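Local coordinates for thiosulfate sulfurtransferase/rhodanese-like domain-containing protein 1 (Homo sapiens, PDB 6BEV) that transfers the sulfane sulfur of thiosulfate to glutathione, yielding S-sulfanylglutathione, a central intermediate of hydrogen sulfide metabolism, at residues A77-Q80 with A81-A85. Numbering follows the deposited sequence.
Sequences AAFQ and ALYSA
Tyr-83 lies one turn beyond Phe-79 and sets one ring carbon, CD2, over the centre of the phenylalanine ring, 3.9 Å from Phe-79 CD2. The two side chains cross at about a right angle, and the ring planes meet obliquely at 48°. Phe-79 holds CG anti to its own N (chi1 -176°), which carries the ring forward along the helix beneath Tyr-83. Ala-85 O, on the turned-back chain, lies at its edge near the ring plane, 3.2 Å from Phe-79 CD1. Ala-85 O also receives a CA-H...O contact from Gln-80 CA at 3.3 Å. Tyr-83 N bonds to Phe-79 O at 2.9 Å, nearly in line with the C=O bond. Ser-84 N reaches Gln-80 O at 2.8 Å from above the carbonyl plane, where the chain leaves the helix with positive phi. Ile-63 and Ala-71 touch both side chains, Leu-61 touches Phe-79, and Tyr-83 OH is hydrogen-bonded to Glu-67. With an alanine here in place of Phe-79, Tyr-83 CD2 and Ala-85 O are likely to lose their ring neighbour, opening a gap toward Leu-61. This i, i+4 aromatic pair packs the C-terminal end of helix 76-83 against helix 65-73 and edge strand 61-62 of the rhodanese fold.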
# COMPACT_ATOMS: atom_id res chain seq x y z
N ALA A 77 -7.06 -16.25 6.76
CA ALA A 77 -8.40 -16.45 6.24
C ALA A 77 -9.31 -15.27 6.59
O ALA A 77 -10.22 -14.94 5.81
CB ALA A 77 -9.00 -17.76 6.75
N ALA A 78 -9.09 -14.64 7.74
CA ALA A 78 -9.88 -13.46 8.09
C ALA A 78 -9.54 -12.28 7.20
O ALA A 78 -10.43 -11.51 6.82
CB ALA A 78 -9.65 -13.11 9.56
N PHE A 79 -8.27 -12.13 6.86
CA PHE A 79 -7.86 -11.09 5.92
C PHE A 79 -8.53 -11.31 4.56
O PHE A 79 -9.08 -10.38 3.95
CB PHE A 79 -6.34 -11.10 5.80
CG PHE A 79 -5.78 -10.01 4.92
CD1 PHE A 79 -5.89 -10.08 3.53
CD2 PHE A 79 -5.14 -8.90 5.46
CE1 PHE A 79 -5.39 -9.10 2.71
CE2 PHE A 79 -4.62 -7.91 4.63
CZ PHE A 79 -4.75 -8.00 3.26
N GLN A 80 -8.49 -12.54 4.06
CA GLN A 80 -9.12 -12.84 2.78
C GLN A 80 -10.61 -12.52 2.83
O GLN A 80 -11.17 -11.97 1.87
CB GLN A 80 -8.88 -14.31 2.45
CG GLN A 80 -9.59 -14.83 1.21
CD GLN A 80 -9.04 -14.29 -0.08
OE1 GLN A 80 -7.84 -14.35 -0.33
NE2 GLN A 80 -9.93 -13.79 -0.93
N ALA A 81 -11.28 -12.88 3.92
CA ALA A 81 -12.71 -12.61 4.03
C ALA A 81 -12.99 -11.11 3.97
O ALA A 81 -13.90 -10.67 3.26
CB ALA A 81 -13.26 -13.21 5.32
N LEU A 82 -12.25 -10.31 4.73
CA LEU A 82 -12.58 -8.89 4.82
C LEU A 82 -12.16 -8.13 3.58
O LEU A 82 -12.89 -7.25 3.11
CB LEU A 82 -11.95 -8.28 6.06
CG LEU A 82 -12.34 -6.83 6.37
CD1 LEU A 82 -13.85 -6.63 6.41
CD2 LEU A 82 -11.70 -6.39 7.65
N TYR A 83 -10.97 -8.43 3.05
CA TYR A 83 -10.35 -7.63 2.00
C TYR A 83 -10.40 -8.28 0.61
O TYR A 83 -10.05 -7.61 -0.37
CB TYR A 83 -8.89 -7.28 2.38
CG TYR A 83 -8.87 -6.42 3.62
CD1 TYR A 83 -9.31 -5.10 3.59
CD2 TYR A 83 -8.46 -6.93 4.84
CE1 TYR A 83 -9.34 -4.32 4.72
CE2 TYR A 83 -8.49 -6.15 5.98
CZ TYR A 83 -8.94 -4.86 5.92
OH TYR A 83 -8.97 -4.13 7.10
N SER A 84 -10.83 -9.53 0.50
CA SER A 84 -10.97 -10.21 -0.79
C SER A 84 -9.63 -10.30 -1.52
O SER A 84 -9.57 -10.20 -2.75
CB SER A 84 -12.02 -9.55 -1.67
OG SER A 84 -13.29 -9.55 -1.05
N ALA A 85 -8.56 -10.52 -0.77
CA ALA A 85 -7.21 -10.64 -1.31
C ALA A 85 -6.40 -11.43 -0.29
O ALA A 85 -6.80 -11.58 0.86
CB ALA A 85 -6.57 -9.27 -1.55